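Local structure of cytochrome P450 (6G5O) at residues P60-V63 against D64-T68; K211-M214 against V215-A219. The protein binds heme (iron protoporphyrin IX) and belongs to the cytochrome P450 family of largely helical heme proteins. All coordinates share one frame; numbering follows the deposited sequence.

Following the chain from its N terminus, contact 1 comes first, in the loop that runs from strand 48-49 to helix 79-92, where the turn E62-I65 and an E62-R66 ion pair bend the chain. Contact 2 comes much later, within helix 207-220, as two successive turns of helix whose side chains meet four residues apart. The two are in series, neither enclosing nor crossing the other, and both are local. They nevertheless touch: T68, at the end of contact 1, packs its OG1 3.7 Å from CE of K211, at the start of contact 2. The loop is thereby laid against helix 207-220, which carries contact 2 on toward the heme.

Contact 1 of 2, residues P60-V63 against D64-T68; sequences PSEV and DIRDT
OE1 of E62 is held by two nitrogens of R66: NE of R66 lies 2.8 Å from it in a nearly straight bond (167°), and NH2 of R66 adds a weak one at 3.3 Å. The oxygen sits almost in the guanidinium plane, at its edge, but R66 approaches it on the anti side of the carboxylate, and the two planes stand 83° apart. Both residues have long arms that suit this bridge: the extended stems of E62 and R66 carry their charges together, and R66 NH2 has a second acidic partner in E74, so the cation probably helps stabilise both carboxylates. NH1 of R66 also makes a weak bond to the carbonyl of T68.

Where the chain turns, I65 N donates to E62 O at 3.0 Å, closing a type I beta turn with V63 and D64 at its corners. With CG1 set between the backbone N and the carbonyl carbon (chi1 77°), I65 lays that atom 3.8 Å from CB of E62, apolar packing beside the salt bridge.

The loop is anchored by a backbone hydrogen bond between E62 and G55, while I65 and R66 rest on Y173 of helix 169-185 and T68 touches helix 207-220.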
loop_
_atom_site.group_PDB
_atom_site.type_symbol
_atom_site.label_atom_id
_atom_site.label_comp_id
_atom_site.label_asym_id
_atom_site.label_seq_id
_atom_site.Cartn_x
_atom_site.Cartn_y
_atom_site.Cartn_z
ATOM N N PRO A 60 3.570 -3.390 -13.666
ATOM C CA PRO A 60 4.065 -3.065 -15.017
ATOM C C PRO A 60 4.425 -1.598 -15.247
ATOM O O PRO A 60 3.752 -0.706 -14.705
ATOM C CB PRO A 60 2.868 -3.419 -15.905
ATOM C CG PRO A 60 1.679 -3.242 -15.025
ATOM C CD PRO A 60 2.126 -3.679 -13.663
ATOM N N SER A 61 5.481 -1.361 -16.038
ATOM C CA SER A 61 5.865 -0.008 -16.464
ATOM C C SER A 61 4.687 0.783 -16.985
ATOM O O SER A 61 3.762 0.229 -17.595
ATOM C CB SER A 61 6.921 -0.043 -17.546
ATOM O OG SER A 61 7.254 1.270 -17.942
ATOM N N GLU A 62 4.728 2.083 -16.706
ATOM C CA GLU A 62 3.636 3.014 -16.999
ATOM C C GLU A 62 4.123 4.155 -17.897
ATOM O O GLU A 62 3.410 5.145 -18.045
ATOM C CB GLU A 62 3.080 3.642 -15.700
ATOM C CG GLU A 62 2.288 2.703 -14.781
ATOM C CD GLU A 62 1.869 3.318 -13.436
ATOM O OE1 GLU A 62 2.326 4.426 -13.054
ATOM O OE2 GLU A 62 1.058 2.676 -12.745
ATOM N N VAL A 63 5.327 4.043 -18.472
ATOM C CA VAL A 63 5.854 5.049 -19.419
ATOM C C VAL A 63 4.862 5.463 -20.531
ATOM O O VAL A 63 4.864 6.602 -20.978
ATOM C CB VAL A 63 7.169 4.538 -20.085
ATOM C CG1 VAL A 63 7.542 5.323 -21.353
ATOM C CG2 VAL A 63 8.310 4.570 -19.072
ATOM N N ASP A 64 4.034 4.530 -20.982
ATOM C CA ASP A 64 3.193 4.777 -22.127
ATOM C C ASP A 64 1.869 5.403 -21.736
ATOM O O ASP A 64 1.135 5.877 -22.616
ATOM C CB ASP A 64 2.993 3.480 -22.938
ATOM C CG ASP A 64 4.270 3.059 -23.701
ATOM O OD1 ASP A 64 5.166 3.929 -23.899
ATOM O OD2 ASP A 64 4.373 1.863 -24.094
ATOM N N ILE A 65 1.573 5.428 -20.434
ATOM C CA ILE A 65 0.296 5.963 -19.963
ATOM C C ILE A 65 0.379 7.292 -19.244
ATOM O O ILE A 65 -0.660 7.887 -19.002
ATOM C CB ILE A 65 -0.522 4.982 -19.105
ATOM C CG1 ILE A 65 0.014 4.864 -17.659
ATOM C CG2 ILE A 65 -0.587 3.624 -19.772
ATOM C CD1 ILE A 65 -0.953 4.167 -16.708
ATOM N N ARG A 66 1.570 7.786 -18.920
ATOM C CA ARG A 66 1.649 9.059 -18.215
ATOM C C ARG A 66 2.983 9.746 -18.409
ATOM O O ARG A 66 3.979 9.103 -18.643
ATOM C CB ARG A 66 1.352 8.871 -16.706
ATOM C CG ARG A 66 2.470 8.232 -15.867
ATOM C CD ARG A 66 2.000 7.994 -14.394
ATOM N NE ARG A 66 2.854 7.114 -13.592
ATOM C CZ ARG A 66 4.019 7.451 -13.020
ATOM N NH1 ARG A 66 4.518 8.687 -13.136
ATOM N NH2 ARG A 66 4.707 6.529 -12.323
ATOM N N ASP A 67 2.960 11.067 -18.281
ATOM C CA ASP A 67 4.101 11.932 -18.499
ATOM C C ASP A 67 4.572 12.605 -17.190
ATOM O O ASP A 67 5.711 13.014 -17.069
ATOM C CB ASP A 67 3.680 13.035 -19.503
ATOM N N THR A 68 3.674 12.758 -16.223
ATOM C CA THR A 68 3.946 13.532 -15.009
ATOM C C THR A 68 4.740 12.767 -13.921
ATOM O O THR A 68 4.338 11.672 -13.466
ATOM C CB THR A 68 2.616 13.975 -14.390
ATOM O OG1 THR A 68 1.825 14.644 -15.386
ATOM C CG2 THR A 68 2.823 14.886 -13.168
#

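Contact 2 of 2, residues K211-M214 against V215-A219; sequences KGVM and VLTFA. With HEM (protoporphyrin IX containing Fe), chain C.
Regular alpha-helical bonding links the two segments, V215 N to K211 O at 2.9 Å and F218 N to M214 O at 3.0 Å, so side chains four residues apart come together on the same side of the helix. T217 adds a side-chain bond to this pattern. Its OG1 lies beside its own backbone N (chi1 -62°) and donates to V213 O at 2.7 Å; T217 N reaches the same oxygen from the opposite face of the carbonyl plane. A small hydroxyl suits this buried place, since the helix itself satisfies it, and the methyl CG2 of T217 is left to approach the heme vinyl carbon CBC.

On another side of the helix, the methionine chain, bent at chi2 (-51°), brings CE of M214 within 4.1 Å of CE1 of F218, while M214 O lies at the edge of the ring, in its plane. The ring also meets W149 edge-to-face. K211 and V215 run side by side, CG of the lysine stem touching CG2 of the valine. At G212, the lack of a side chain suits close approach of the loop, which hydrogen-bonds there through I71.

L216 turns to the cofactor, its CD2 3.5 Å from the heme methyl CMD, and a water binds the iron at 2.2 Å. Helix 207-220 is consistent with the first part of the P450 helix that in relatives runs over the distal heme face and lines the active-site pocket.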
loop_
_atom_site.group_PDB
_atom_site.type_symbol
_atom_site.label_atom_id
_atom_site.label_comp_id
_atom_site.label_asym_id
_atom_site.label_seq_id
_atom_site.Cartn_x
_atom_site.Cartn_y
_atom_site.Cartn_z
ATOM N N LYS A 211 0.278 18.029 -8.870
ATOM C CA LYS A 211 -0.327 16.897 -9.534
ATOM C C LYS A 211 0.506 15.633 -9.297
ATOM O O LYS A 211 -0.030 14.534 -9.102
ATOM C CB LYS A 211 -0.452 17.190 -11.028
ATOM C CG LYS A 211 -1.072 16.078 -11.854
ATOM C CD LYS A 211 -1.103 16.450 -13.328
ATOM C CE LYS A 211 -1.622 15.295 -14.189
ATOM N NZ LYS A 211 -1.972 15.727 -15.567
ATOM N N GLY A 212 1.830 15.810 -9.332
ATOM C CA GLY A 212 2.794 14.768 -8.982
ATOM C C GLY A 212 2.578 14.120 -7.598
ATOM O O GLY A 212 2.666 12.896 -7.462
ATOM N N VAL A 213 2.266 14.938 -6.602
ATOM C CA VAL A 213 1.980 14.443 -5.283
ATOM C C VAL A 213 0.601 13.789 -5.221
ATOM O O VAL A 213 0.419 12.758 -4.572
ATOM C CB VAL A 213 2.002 15.588 -4.244
ATOM C CG1 VAL A 213 1.680 15.045 -2.838
ATOM C CG2 VAL A 213 3.364 16.292 -4.274
ATOM N N MET A 214 -0.370 14.427 -5.869
ATOM C CA MET A 214 -1.767 14.006 -5.739
ATOM C C MET A 214 -2.123 12.734 -6.501
ATOM O O MET A 214 -2.827 11.855 -5.956
ATOM C CB MET A 214 -2.710 15.145 -6.085
ATOM C CG MET A 214 -2.701 16.306 -5.115
ATOM S SD MET A 214 -2.906 15.844 -3.378
ATOM C CE MET A 214 -4.527 15.030 -3.500
ATOM N N VAL A 215 -1.599 12.572 -7.715
ATOM C CA VAL A 215 -1.816 11.304 -8.435
ATOM C C VAL A 215 -1.203 10.120 -7.662
ATOM O O VAL A 215 -1.787 9.022 -7.573
ATOM C CB VAL A 215 -1.198 11.316 -9.854
ATOM C CG1 VAL A 215 -1.275 9.915 -10.485
ATOM C CG2 VAL A 215 -1.888 12.335 -10.746
ATOM N N LEU A 216 0.015 10.330 -7.168
ATOM C CA LEU A 216 0.689 9.338 -6.362
ATOM C C LEU A 216 -0.102 8.980 -5.139
ATOM O O LEU A 216 -0.205 7.827 -4.800
ATOM C CB LEU A 216 2.050 9.842 -5.936
ATOM C CG LEU A 216 2.791 9.049 -4.856
ATOM C CD1 LEU A 216 3.156 7.636 -5.330
ATOM C CD2 LEU A 216 4.020 9.870 -4.434
ATOM N N THR A 217 -0.640 9.984 -4.481
ATOM C CA THR A 217 -1.441 9.783 -3.286
ATOM C C THR A 217 -2.723 8.938 -3.520
ATOM O O THR A 217 -3.034 8.043 -2.719
ATOM C CB THR A 217 -1.771 11.147 -2.656
ATOM O OG1 THR A 217 -0.542 11.774 -2.271
ATOM C CG2 THR A 217 -2.627 10.995 -1.457
ATOM N N PHE A 218 -3.469 9.234 -4.590
ATOM C CA PHE A 218 -4.627 8.418 -4.968
ATOM C C PHE A 218 -4.245 7.006 -5.348
ATOM O O PHE A 218 -4.916 6.043 -4.937
ATOM C CB PHE A 218 -5.406 9.014 -6.140
ATOM C CG PHE A 218 -6.421 10.005 -5.722
ATOM C CD1 PHE A 218 -6.073 11.321 -5.552
ATOM C CD2 PHE A 218 -7.718 9.604 -5.435
ATOM C CE1 PHE A 218 -7.026 12.244 -5.127
ATOM C CE2 PHE A 218 -8.681 10.530 -5.039
ATOM C CZ PHE A 218 -8.335 11.855 -4.880
ATOM N N ALA A 219 -3.176 6.861 -6.110
ATOM C CA ALA A 219 -2.822 5.540 -6.611
ATOM C C ALA A 219 -2.142 4.616 -5.579
ATOM O O ALA A 219 -2.350 3.406 -5.601
ATOM C CB ALA A 219 -1.944 5.672 -7.849
HETATM C CHA HEM C . 5.684 4.380 -0.786
HETATM C CHB HEM C . 3.514 0.277 0.553
HETATM C CHC HEM C . -0.484 2.718 1.670
HETATM C CHD HEM C . 1.437 6.670 -0.229
HETATM C C1A HEM C . 5.439 3.057 -0.492
HETATM C C2A HEM C . 6.385 2.000 -0.639
HETATM C C3A HEM C . 5.774 0.889 -0.257
HETATM C C4A HEM C . 4.445 1.194 0.117
HETATM C CMA HEM C . 6.426 -0.454 -0.234
HETATM C CAA HEM C . 7.846 2.071 -1.080
HETATM C CBA HEM C . 7.919 2.266 -2.586
HETATM C CGA HEM C . 9.348 2.442 -3.049
HETATM O O1A HEM C . 9.560 3.008 -4.118
HETATM O O2A HEM C . 10.330 2.056 -2.389
HETATM C C1B HEM C . 2.239 0.592 0.974
HETATM C C2B HEM C . 1.402 -0.363 1.587
HETATM C C3B HEM C . 0.239 0.304 1.897
HETATM C C4B HEM C . 0.456 1.717 1.451
HETATM C CMB HEM C . 1.708 -1.816 1.788
HETATM C CAB HEM C . -0.990 -0.096 2.576
HETATM C CBB HEM C . -1.176 -1.226 3.230
HETATM C C1C HEM C . -0.327 4.017 1.261
HETATM C C2C HEM C . -1.322 4.992 1.281
HETATM C C3C HEM C . -0.798 6.112 0.687
HETATM C C4C HEM C . 0.539 5.793 0.338
HETATM C CMC HEM C . -2.700 4.859 1.850
HETATM C CAC HEM C . -1.433 7.424 0.497
HETATM C CBC HEM C . -2.665 7.789 0.837
HETATM C C1D HEM C . 2.782 6.350 -0.474
HETATM C C2D HEM C . 3.743 7.355 -0.963
HETATM C C3D HEM C . 4.931 6.744 -1.101
HETATM C C4D HEM C . 4.676 5.343 -0.748
HETATM C CMD HEM C . 3.424 8.794 -1.185
HETATM C CAD HEM C . 6.228 7.376 -1.573
HETATM C CBD HEM C . 7.205 7.790 -0.462
HETATM C CGD HEM C . 8.446 8.484 -1.058
HETATM O O1D HEM C . 8.700 8.410 -2.311
HETATM O O2D HEM C . 9.262 9.157 -0.338
HETATM N NA HEM C . 4.228 2.534 -0.069
HETATM N NB HEM C . 1.648 1.786 0.903
HETATM N NC HEM C . 0.788 4.488 0.666
HETATM N ND HEM C . 3.400 5.185 -0.360
HETATM FE FE HEM C . 2.589 3.563 0.247
HETATM O O HOH W 1 1.943 2.826 -1.778
#